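Local coordinates for protein leucine aminopeptidase (Legionella pneumophila, PDB 5GNE) that probably acts as a zinc-dependent aminopeptidase, releasing amino acids from the N-terminal ends of peptides, at residues A138-Q143 with V211-A216; Y231-A236 with G246-D251; Q277-L282 with E296-Y301. All coordinates share one frame; numbering follows the deposited sequence.

Contact 1 of 3, residues A138-Q143 with V211-A216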
loop_
_atom_site.group_PDB
_atom_site.type_symbol
_atom_site.label_atom_id
_atom_site.label_comp_id
_atom_site.label_asym_id
_atom_site.label_seq_id
_atom_site.Cartn_x
_atom_site.Cartn_y
_atom_site.Cartn_z
ATOM N N ALA A 138 11.361 -9.095 0.889
ATOM C CA ALA A 138 11.488 -8.147 -0.205
ATOM C C ALA A 138 12.234 -8.797 -1.361
ATOM O O ALA A 138 11.802 -8.713 -2.507
ATOM C CB ALA A 138 12.188 -6.883 0.255
ATOM N N GLN A 139 13.344 -9.462 -1.059
ATOM C CA GLN A 139 14.119 -10.129 -2.110
ATOM C C GLN A 139 13.307 -11.197 -2.805
ATOM O O GLN A 139 13.364 -11.339 -4.024
ATOM C CB GLN A 139 15.412 -10.727 -1.554
ATOM C CG GLN A 139 16.335 -9.668 -1.019
ATOM C CD GLN A 139 17.503 -10.227 -0.267
ATOM O OE1 GLN A 139 17.384 -11.222 0.447
ATOM N NE2 GLN A 139 18.654 -9.585 -0.416
ATOM N N TRP A 140 12.571 -11.961 -2.016
ATOM C CA TRP A 140 11.651 -12.959 -2.542
ATOM C C TRP A 140 10.691 -12.365 -3.587
ATOM O O TRP A 140 10.550 -12.878 -4.699
ATOM C CB TRP A 140 10.883 -13.603 -1.390
ATOM C CG TRP A 140 10.011 -14.718 -1.824
ATOM C CD1 TRP A 140 10.392 -16.009 -2.071
ATOM C CD2 TRP A 140 8.600 -14.664 -2.050
ATOM N NE1 TRP A 140 9.307 -16.756 -2.440
ATOM C CE2 TRP A 140 8.194 -15.958 -2.446
ATOM C CE3 TRP A 140 7.638 -13.648 -1.960
ATOM C CZ2 TRP A 140 6.867 -16.269 -2.748
ATOM C CZ3 TRP A 140 6.317 -13.954 -2.271
ATOM C CH2 TRP A 140 5.945 -15.254 -2.662
ATOM N N PHE A 141 10.031 -11.281 -3.209
ATOM C CA PHE A 141 9.057 -10.640 -4.066
ATOM C C PHE A 141 9.663 -10.270 -5.405
ATOM O O PHE A 141 9.086 -10.563 -6.454
ATOM C CB PHE A 141 8.503 -9.385 -3.376
ATOM C CG PHE A 141 7.526 -8.610 -4.206
ATOM C CD1 PHE A 141 7.966 -7.600 -5.054
ATOM C CD2 PHE A 141 6.169 -8.869 -4.112
ATOM C CE1 PHE A 141 7.078 -6.874 -5.822
ATOM C CE2 PHE A 141 5.255 -8.147 -4.855
ATOM C CZ PHE A 141 5.711 -7.140 -5.724
ATOM N N LYS A 142 10.854 -9.671 -5.363
ATOM C CA LYS A 142 11.534 -9.215 -6.576
ATOM C C LYS A 142 11.768 -10.402 -7.490
ATOM O O LYS A 142 11.524 -10.354 -8.695
ATOM C CB LYS A 142 12.862 -8.523 -6.249
ATOM C CG LYS A 142 13.435 -7.750 -7.444
ATOM C CD LYS A 142 14.903 -7.370 -7.289
ATOM C CE LYS A 142 15.397 -6.624 -8.524
ATOM N NZ LYS A 142 15.657 -7.552 -9.672
ATOM N N GLN A 143 12.267 -11.466 -6.897
ATOM C CA GLN A 143 12.592 -12.663 -7.646
ATOM C C GLN A 143 11.338 -13.342 -8.203
ATOM O O GLN A 143 11.381 -13.903 -9.300
ATOM C CB GLN A 143 13.406 -13.596 -6.760
ATOM C CG GLN A 143 13.354 -15.038 -7.133
ATOM C CD GLN A 143 13.959 -15.879 -6.047
ATOM O OE1 GLN A 143 15.158 -15.794 -5.782
ATOM N NE2 GLN A 143 13.127 -16.663 -5.368
ATOM N N VAL A 211 -2.404 -10.716 -3.659
ATOM C CA VAL A 211 -3.356 -10.285 -4.670
ATOM C C VAL A 211 -2.678 -9.634 -5.865
ATOM O O VAL A 211 -3.008 -9.932 -7.012
ATOM C CB VAL A 211 -4.397 -9.342 -4.061
ATOM C CG1 VAL A 211 -5.194 -8.595 -5.147
ATOM C CG2 VAL A 211 -5.326 -10.163 -3.136
ATOM N N GLU A 212 -1.709 -8.768 -5.611
ATOM C CA GLU A 212 -1.057 -8.069 -6.711
ATOM C C GLU A 212 -0.096 -8.986 -7.430
ATOM O O GLU A 212 0.129 -8.807 -8.641
ATOM C CB GLU A 212 -0.364 -6.778 -6.234
ATOM C CG GLU A 212 0.891 -6.940 -5.411
ATOM C CD GLU A 212 1.591 -5.599 -5.152
ATOM O OE1 GLU A 212 1.322 -4.605 -5.870
ATOM O OE2 GLU A 212 2.384 -5.527 -4.195
ATOM N N LEU A 213 0.475 -9.954 -6.717
ATOM C CA LEU A 213 1.349 -10.929 -7.378
ATOM C C LEU A 213 0.556 -11.746 -8.376
ATOM O O LEU A 213 0.996 -11.926 -9.509
ATOM C CB LEU A 213 2.024 -11.854 -6.372
ATOM C CG LEU A 213 3.471 -11.439 -6.094
ATOM C CD1 LEU A 213 4.061 -12.291 -5.000
ATOM C CD2 LEU A 213 4.337 -11.518 -7.365
ATOM N N GLU A 214 -0.640 -12.179 -7.989
ATOM C CA GLU A 214 -1.531 -12.860 -8.935
ATOM C C GLU A 214 -1.947 -11.958 -10.111
ATOM O O GLU A 214 -2.049 -12.413 -11.265
ATOM C CB GLU A 214 -2.767 -13.411 -8.218
ATOM C CG GLU A 214 -3.718 -14.225 -9.107
ATOM C CD GLU A 214 -3.052 -15.387 -9.857
ATOM O OE1 GLU A 214 -1.932 -15.805 -9.483
ATOM O OE2 GLU A 214 -3.667 -15.900 -10.820
ATOM N N MET A 215 -2.244 -10.702 -9.815
ATOM C CA MET A 215 -2.556 -9.738 -10.875
ATOM C C MET A 215 -1.429 -9.675 -11.902
ATOM O O MET A 215 -1.662 -9.799 -13.114
ATOM C CB MET A 215 -2.799 -8.373 -10.273
ATOM C CG MET A 215 -4.186 -8.252 -9.649
ATOM S SD MET A 215 -4.191 -6.801 -8.592
ATOM C CE MET A 215 -3.950 -5.546 -9.849
ATOM N N ALA A 216 -0.199 -9.571 -11.406
ATOM C CA ALA A 216 0.989 -9.560 -12.270
ATOM C C ALA A 216 1.077 -10.831 -13.097
ATOM O O ALA A 216 1.399 -10.796 -14.278
ATOM C CB ALA A 216 2.269 -9.374 -11.452
#

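Contact 2 of 3, residues Y231-A236 with G246-D251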
loop_
_atom_site.group_PDB
_atom_site.type_symbol
_atom_site.label_atom_id
_atom_site.label_comp_id
_atom_site.label_asym_id
_atom_site.label_seq_id
_atom_site.Cartn_x
_atom_site.Cartn_y
_atom_site.Cartn_z
ATOM N N TYR A 231 2.769 -0.757 -12.921
ATOM C CA TYR A 231 3.717 -1.021 -11.853
ATOM C C TYR A 231 3.126 -1.905 -10.775
ATOM O O TYR A 231 1.949 -1.766 -10.373
ATOM C CB TYR A 231 4.207 0.287 -11.208
ATOM C CG TYR A 231 5.163 1.082 -12.053
ATOM C CD1 TYR A 231 4.702 1.944 -13.043
ATOM C CD2 TYR A 231 6.538 0.992 -11.839
ATOM C CE1 TYR A 231 5.597 2.683 -13.828
ATOM C CE2 TYR A 231 7.433 1.725 -12.611
ATOM C CZ TYR A 231 6.951 2.564 -13.604
ATOM O OH TYR A 231 7.826 3.292 -14.368
ATOM N N PHE A 232 3.945 -2.811 -10.281
ATOM C CA PHE A 232 3.552 -3.546 -9.102
ATOM C C PHE A 232 4.613 -3.291 -8.053
ATOM O O PHE A 232 5.798 -3.466 -8.317
ATOM C CB PHE A 232 3.393 -5.028 -9.392
ATOM C CG PHE A 232 2.352 -5.327 -10.437
ATOM C CD1 PHE A 232 2.690 -5.324 -11.787
ATOM C CD2 PHE A 232 1.047 -5.621 -10.077
ATOM C CE1 PHE A 232 1.737 -5.598 -12.755
ATOM C CE2 PHE A 232 0.096 -5.891 -11.030
ATOM C CZ PHE A 232 0.437 -5.886 -12.372
ATOM N N ILE A 233 4.182 -2.833 -6.882
ATOM C CA ILE A 233 5.086 -2.403 -5.842
ATOM C C ILE A 233 4.882 -3.083 -4.493
ATOM O O ILE A 233 3.766 -3.252 -4.010
ATOM C CB ILE A 233 5.002 -0.868 -5.640
ATOM C CG1 ILE A 233 5.214 -0.151 -6.984
ATOM C CG2 ILE A 233 6.069 -0.417 -4.695
ATOM C CD1 ILE A 233 5.124 1.329 -6.929
ATOM N N ALA A 234 5.992 -3.498 -3.904
ATOM C CA ALA A 234 6.054 -3.951 -2.515
ATOM C C ALA A 234 6.750 -2.915 -1.609
ATOM O O ALA A 234 7.988 -2.768 -1.647
ATOM C CB ALA A 234 6.773 -5.291 -2.443
ATOM N N TYR A 235 5.966 -2.170 -0.839
ATOM C CA TYR A 235 6.511 -1.151 0.048
ATOM C C TYR A 235 7.187 -1.751 1.264
ATOM O O TYR A 235 6.621 -2.600 1.960
ATOM C CB TYR A 235 5.414 -0.178 0.530
ATOM C CG TYR A 235 4.596 0.438 -0.585
ATOM C CD1 TYR A 235 5.180 1.313 -1.480
ATOM C CD2 TYR A 235 3.253 0.119 -0.760
ATOM C CE1 TYR A 235 4.445 1.887 -2.512
ATOM C CE2 TYR A 235 2.511 0.692 -1.789
ATOM C CZ TYR A 235 3.108 1.579 -2.657
ATOM O OH TYR A 235 2.380 2.148 -3.680
ATOM N N ALA A 236 8.392 -1.273 1.541
ATOM C CA ALA A 236 9.047 -1.577 2.811
ATOM C C ALA A 236 8.437 -0.717 3.920
ATOM O O ALA A 236 7.830 0.298 3.649
ATOM C CB ALA A 236 10.524 -1.316 2.702
ATOM N N GLY A 246 6.974 6.428 1.062
ATOM C CA GLY A 246 7.551 7.762 1.032
ATOM C C GLY A 246 8.688 7.821 0.027
ATOM O O GLY A 246 8.647 8.548 -0.968
ATOM N N TYR A 247 9.710 7.017 0.281
ATOM C CA TYR A 247 10.839 6.928 -0.638
ATOM C C TYR A 247 10.434 6.539 -2.052
ATOM O O TYR A 247 10.934 7.123 -3.008
ATOM C CB TYR A 247 11.877 5.956 -0.086
ATOM C CG TYR A 247 12.605 6.565 1.079
ATOM C CD1 TYR A 247 13.317 7.757 0.914
ATOM C CD2 TYR A 247 12.588 5.978 2.334
ATOM C CE1 TYR A 247 13.998 8.335 1.967
ATOM C CE2 TYR A 247 13.267 6.550 3.390
ATOM C CZ TYR A 247 13.971 7.732 3.198
ATOM O OH TYR A 247 14.649 8.312 4.236
ATOM N N VAL A 248 9.528 5.570 -2.188
ATOM C CA VAL A 248 9.097 5.171 -3.524
ATOM C C VAL A 248 8.443 6.343 -4.289
ATOM O O VAL A 248 8.712 6.542 -5.483
ATOM C CB VAL A 248 8.147 3.967 -3.478
ATOM C CG1 VAL A 248 7.589 3.692 -4.857
ATOM C CG2 VAL A 248 8.882 2.742 -2.965
ATOM N N VAL A 249 7.561 7.089 -3.638
ATOM C CA VAL A 249 6.905 8.200 -4.316
ATOM C C VAL A 249 7.923 9.270 -4.722
ATOM O O VAL A 249 7.886 9.809 -5.845
ATOM C CB VAL A 249 5.799 8.834 -3.445
ATOM C CG1 VAL A 249 5.208 10.001 -4.171
ATOM C CG2 VAL A 249 4.710 7.798 -3.195
ATOM N N GLN A 250 8.859 9.543 -3.825
ATOM C CA GLN A 250 9.953 10.447 -4.131
ATOM C C GLN A 250 10.758 9.921 -5.338
ATOM O O GLN A 250 11.157 10.707 -6.208
ATOM C CB GLN A 250 10.847 10.643 -2.899
ATOM C CG GLN A 250 10.117 11.349 -1.759
ATOM C CD GLN A 250 9.603 12.740 -2.144
ATOM O OE1 GLN A 250 10.368 13.595 -2.601
ATOM N NE2 GLN A 250 8.303 12.970 -1.955
ATOM N N ASP A 251 10.980 8.611 -5.401
ATOM C CA ASP A 251 11.719 8.035 -6.527
ATOM C C ASP A 251 10.963 8.216 -7.851
ATOM O O ASP A 251 11.569 8.551 -8.878
ATOM C CB ASP A 251 12.001 6.555 -6.277
ATOM C CG ASP A 251 12.926 5.950 -7.318
ATOM O OD1 ASP A 251 14.145 6.217 -7.225
ATOM O OD2 ASP A 251 12.463 5.183 -8.196
#

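Contact 3 of 3, residues Q277-L282 with E296-Y301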
loop_
_atom_site.group_PDB
_atom_site.type_symbol
_atom_site.label_atom_id
_atom_site.label_comp_id
_atom_site.label_asym_id
_atom_site.label_seq_id
_atom_site.Cartn_x
_atom_site.Cartn_y
_atom_site.Cartn_z
ATOM N N GLN A 277 -18.871 -10.883 1.870
ATOM C CA GLN A 277 -18.635 -10.439 0.462
ATOM C C GLN A 277 -18.712 -8.959 0.100
ATOM O O GLN A 277 -18.431 -8.607 -1.032
ATOM C CB GLN A 277 -19.572 -11.206 -0.487
ATOM C CG GLN A 277 -18.942 -11.916 -1.656
ATOM C CD GLN A 277 -19.810 -13.002 -2.223
ATOM O OE1 GLN A 277 -19.707 -13.340 -3.418
ATOM N NE2 GLN A 277 -20.391 -13.779 -1.307
ATOM N N THR A 278 -19.026 -8.088 1.045
ATOM C CA THR A 278 -18.926 -6.648 0.791
ATOM C C THR A 278 -17.471 -6.211 0.700
ATOM O O THR A 278 -16.637 -6.664 1.472
ATOM C CB THR A 278 -19.639 -5.802 1.896
ATOM O OG1 THR A 278 -21.030 -6.170 1.973
ATOM C CG2 THR A 278 -19.536 -4.323 1.579
ATOM N N ILE A 279 -17.151 -5.368 -0.272
ATOM C CA ILE A 279 -15.844 -4.718 -0.267
ATOM C C ILE A 279 -16.020 -3.215 -0.005
ATOM O O ILE A 279 -16.897 -2.567 -0.571
ATOM C CB ILE A 279 -15.083 -4.991 -1.566
ATOM C CG1 ILE A 279 -14.765 -6.492 -1.632
ATOM C CG2 ILE A 279 -13.795 -4.183 -1.611
ATOM C CD1 ILE A 279 -14.050 -6.960 -2.899
ATOM N N TRP A 280 -15.173 -2.671 0.858
ATOM C CA TRP A 280 -15.299 -1.284 1.298
ATOM C C TRP A 280 -14.251 -0.382 0.641
ATOM O O TRP A 280 -13.070 -0.717 0.585
ATOM C CB TRP A 280 -15.173 -1.211 2.829
ATOM C CG TRP A 280 -16.387 -1.719 3.560
ATOM C CD1 TRP A 280 -17.489 -1.008 3.892
ATOM C CD2 TRP A 280 -16.630 -3.071 3.994
ATOM N NE1 TRP A 280 -18.400 -1.819 4.540
ATOM C CE2 TRP A 280 -17.901 -3.090 4.597
ATOM C CE3 TRP A 280 -15.897 -4.258 3.926
ATOM C CZ2 TRP A 280 -18.449 -4.253 5.152
ATOM C CZ3 TRP A 280 -16.449 -5.417 4.469
ATOM C CH2 TRP A 280 -17.709 -5.403 5.075
ATOM N N LEU A 281 -14.704 0.772 0.160
ATOM C CA LEU A 281 -13.828 1.777 -0.416
ATOM C C LEU A 281 -13.618 2.873 0.598
ATOM O O LEU A 281 -14.553 3.219 1.334
ATOM C CB LEU A 281 -14.439 2.364 -1.688
ATOM C CG LEU A 281 -14.713 1.354 -2.803
ATOM C CD1 LEU A 281 -15.335 2.035 -4.005
ATOM C CD2 LEU A 281 -13.424 0.631 -3.194
ATOM N N LEU A 282 -12.418 3.455 0.609
ATOM C CA LEU A 282 -12.101 4.502 1.571
ATOM C C LEU A 282 -12.480 5.821 0.977
ATOM O O LEU A 282 -12.347 5.997 -0.226
ATOM C CB LEU A 282 -10.628 4.493 1.925
ATOM C CG LEU A 282 -10.333 3.561 3.095
ATOM C CD1 LEU A 282 -10.179 2.110 2.648
ATOM C CD2 LEU A 282 -9.123 4.046 3.858
ATOM N N GLU A 296 -17.759 1.309 -9.568
ATOM C CA GLU A 296 -18.489 0.753 -10.700
ATOM C C GLU A 296 -17.839 -0.510 -11.255
ATOM O O GLU A 296 -18.524 -1.344 -11.837
ATOM C CB GLU A 296 -18.561 1.744 -11.856
ATOM C CG GLU A 296 -18.682 3.187 -11.477
ATOM C CD GLU A 296 -18.602 4.096 -12.685
ATOM O OE1 GLU A 296 -17.545 4.134 -13.357
ATOM O OE2 GLU A 296 -19.601 4.779 -12.961
ATOM N N LEU A 297 -16.540 -0.685 -11.021
ATOM C CA LEU A 297 -15.886 -1.919 -11.427
ATOM C C LEU A 297 -16.403 -3.042 -10.538
ATOM O O LEU A 297 -16.731 -4.140 -11.015
ATOM C CB LEU A 297 -14.358 -1.796 -11.351
ATOM C CG LEU A 297 -13.591 -0.792 -12.252
ATOM C CD1 LEU A 297 -12.138 -0.742 -11.815
ATOM C CD2 LEU A 297 -13.664 -1.091 -13.742
ATOM N N LEU A 298 -16.536 -2.744 -9.247
ATOM C CA LEU A 298 -17.043 -3.737 -8.301
ATOM C C LEU A 298 -18.463 -4.173 -8.653
ATOM O O LEU A 298 -18.782 -5.368 -8.683
ATOM C CB LEU A 298 -17.002 -3.186 -6.877
ATOM C CG LEU A 298 -15.660 -3.282 -6.134
ATOM C CD1 LEU A 298 -15.754 -2.696 -4.735
ATOM C CD2 LEU A 298 -15.185 -4.726 -6.077
ATOM N N THR A 299 -19.319 -3.204 -8.930
ATOM C CA THR A 299 -20.685 -3.522 -9.278
ATOM C C THR A 299 -20.776 -4.217 -10.640
ATOM O O THR A 299 -21.389 -5.290 -10.760
ATOM C CB THR A 299 -21.560 -2.263 -9.238
ATOM O OG1 THR A 299 -21.706 -1.867 -7.867
ATOM C CG2 THR A 299 -22.944 -2.553 -9.800
ATOM N N ARG A 300 -20.148 -3.627 -11.652
ATOM C CA ARG A 300 -20.256 -4.152 -13.006
ATOM C C ARG A 300 -19.551 -5.493 -13.200
ATOM O O ARG A 300 -20.064 -6.357 -13.898
ATOM C CB ARG A 300 -19.708 -3.145 -14.010
ATOM C CG ARG A 300 -19.698 -3.670 -15.418
ATOM C CD ARG A 300 -20.082 -2.599 -16.403
ATOM N NE ARG A 300 -20.429 -3.190 -17.686
ATOM C CZ ARG A 300 -20.812 -2.489 -18.743
ATOM N NH1 ARG A 300 -20.887 -1.165 -18.660
ATOM N NH2 ARG A 300 -21.114 -3.111 -19.880
ATOM N N TYR A 301 -18.378 -5.676 -12.601
ATOM C CA TYR A 301 -17.584 -6.873 -12.901
ATOM C C TYR A 301 -17.446 -7.856 -11.745
ATOM O O TYR A 301 -17.651 -9.055 -11.929
ATOM C CB TYR A 301 -16.180 -6.487 -13.379
ATOM C CG TYR A 301 -16.138 -5.799 -14.725
ATOM C CD1 TYR A 301 -16.726 -6.389 -15.837
ATOM C CD2 TYR A 301 -15.460 -4.593 -14.900
ATOM C CE1 TYR A 301 -16.677 -5.780 -17.079
ATOM C CE2 TYR A 301 -15.407 -3.983 -16.143
ATOM C CZ TYR A 301 -16.015 -4.590 -17.229
ATOM O OH TYR A 301 -15.975 -4.010 -18.474
#

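Contact 1 of 3, residues A138-Q143 with V211-A216
Phe141 and Leu213 mark the closest backbone approach, CA to CA 8.4 Å, between helical segments 138-143 and 211-216, whose axes run nearly parallel, 18° apart, and come no nearer than 12.2 Å. Such a wide spacing has to be bridged by large side chains, and two aromatic residues on one helix do most of the reaching. Phe141 holds CG trans to its backbone N (chi1 177°), which carries the ring across until CE2 lies 3.9 Å from Leu213 CG. The two side chains run alongside each other in opposite senses, so the ring meets the branch point of the leucine as well as one methyl, Phe141 CD2 lying 4.1 Å from Leu213 CD1. The same methyl touches Trp140, whose CZ3, at the far end of the indole, is 3.9 Å from Leu213 CD1. Leu213 thus points into an angle formed by two consecutive aromatic residues. In the alpha/beta fold of M28 peptidases, helices cover a central mixed sheet, and here helices 132-151 and 202-221 lie over the same sheet face: Phe141 also rests on Val173 and Ala234, and Glu212 on Phe232. The indole also stacks with His120 of helix 111-123. Nearer the sheet, Glu212 crosses Phe141 roughly at right angles, with OE2 3.9 Å from Phe141 CE2. Its carboxylate plane is turned 47° from the ring, and its chain is extended past CG, placing a buried polar group about 8 Å from the side chain of the zinc ligand His191.

Contact 2 of 3, residues Y231-A236 with G246-D251
Val248 sets CG1 trans to its backbone N (chi1 173°) and CG2 trans to its carbonyl carbon, so that its two methyls divide between Ile233 and Tyr235. Ile233 answers with CG1 beside its own backbone N (chi1 -53°) and a fully extended ethyl arm, which brings its CD1 to 4.0 Å from Val248 CG1. These side chains lie alongside each other, pointing in opposite senses, one from the strand and one from the helix. The other methyl approaches Tyr235 at the ring edge, close to the ring plane, with Val248 CG2 4.2 Å from Tyr235 CD1. Backbones remain well separated, the nearest CA pair being Tyr235 and Val248 at 7.7 Å. Here strand 230-235, in the interior of the mixed sheet, is packed by helix 243-254, the helix that follows it in the chain; the connection between them carries Glu238 and Glu239, the latter bound to zinc in this structure. Ile233 and Tyr235, two positions apart on the strand, meet the helix, while Ala234 between them directs its CB away. Val248 also touches Ser172 of the neighbouring strand. The phenol of Tyr235 is buried, and its OH is hydrogen-bonded to Trp321 NE1, which fixes the far end of the ring. The side chain of Tyr235 comes within about 4 Å of that of the zinc ligand His191, nearest atoms, so this apolar contact probably borders the surroundings of the metal site.

Contact 3 of 3, residues Q277-L282 with E296-Y301
Leu298 overlaps Ile279 with both of its methyls, the two side chains crossing at about a right angle. Leu298 CD1 sits against the beta-branch, 4.0 Å from Ile279 CB and the same distance from Ile279 CG2, while Leu298 CD2 lies 4.0 Å from Ile279 CD1. The isoleucine presents this broad surface because its CG1 stands beside the backbone N (chi1 -66°) and its ethyl arm is extended, spreading the two branches apart. Two residues along the strand, Leu281 points the same way and adds a looser touch, its CD2 4.3 Å from Leu298 CD1. One leucine of the helix therefore spans two strand residues, whereas the intervening Trp280 turns its CB away. The pairing lies within a beta-alpha-beta crossover: strand 279-282, helix 288-302 and the adjacent parallel strand 306-309, where Leu298 also meets Val306. Helix 355-373 borders the same core, with Phe361 on Ile279. Since every contacting group is a buried aliphatic carbon, the contact has no directional bond to set its geometry; shape fit and the exclusion of water hold helix to strand.

Overall arrangement
All three contacts are buried and apolar for the most part, yet they serve one sheet differently. Contacts 1 and 2 meet at strand 230-235: alternate residues face the helix pair of contact 1, while Ile233 and Tyr235 face helix 243-254 on the opposite side. The two touch directly, Glu212 OE2 lying 2.7 Å from Ile233 O, a close oxygen pair that might favour a protonated carboxyl. Contact 3 stands apart, its centre about 25 Å from that of contact 2, further from the chain centre and near the other end of the sheet. Its chemistry is purely aliphatic, whereas contacts 1 and 2 bring in aromatic rings, and contact 1 also a buried carboxylate.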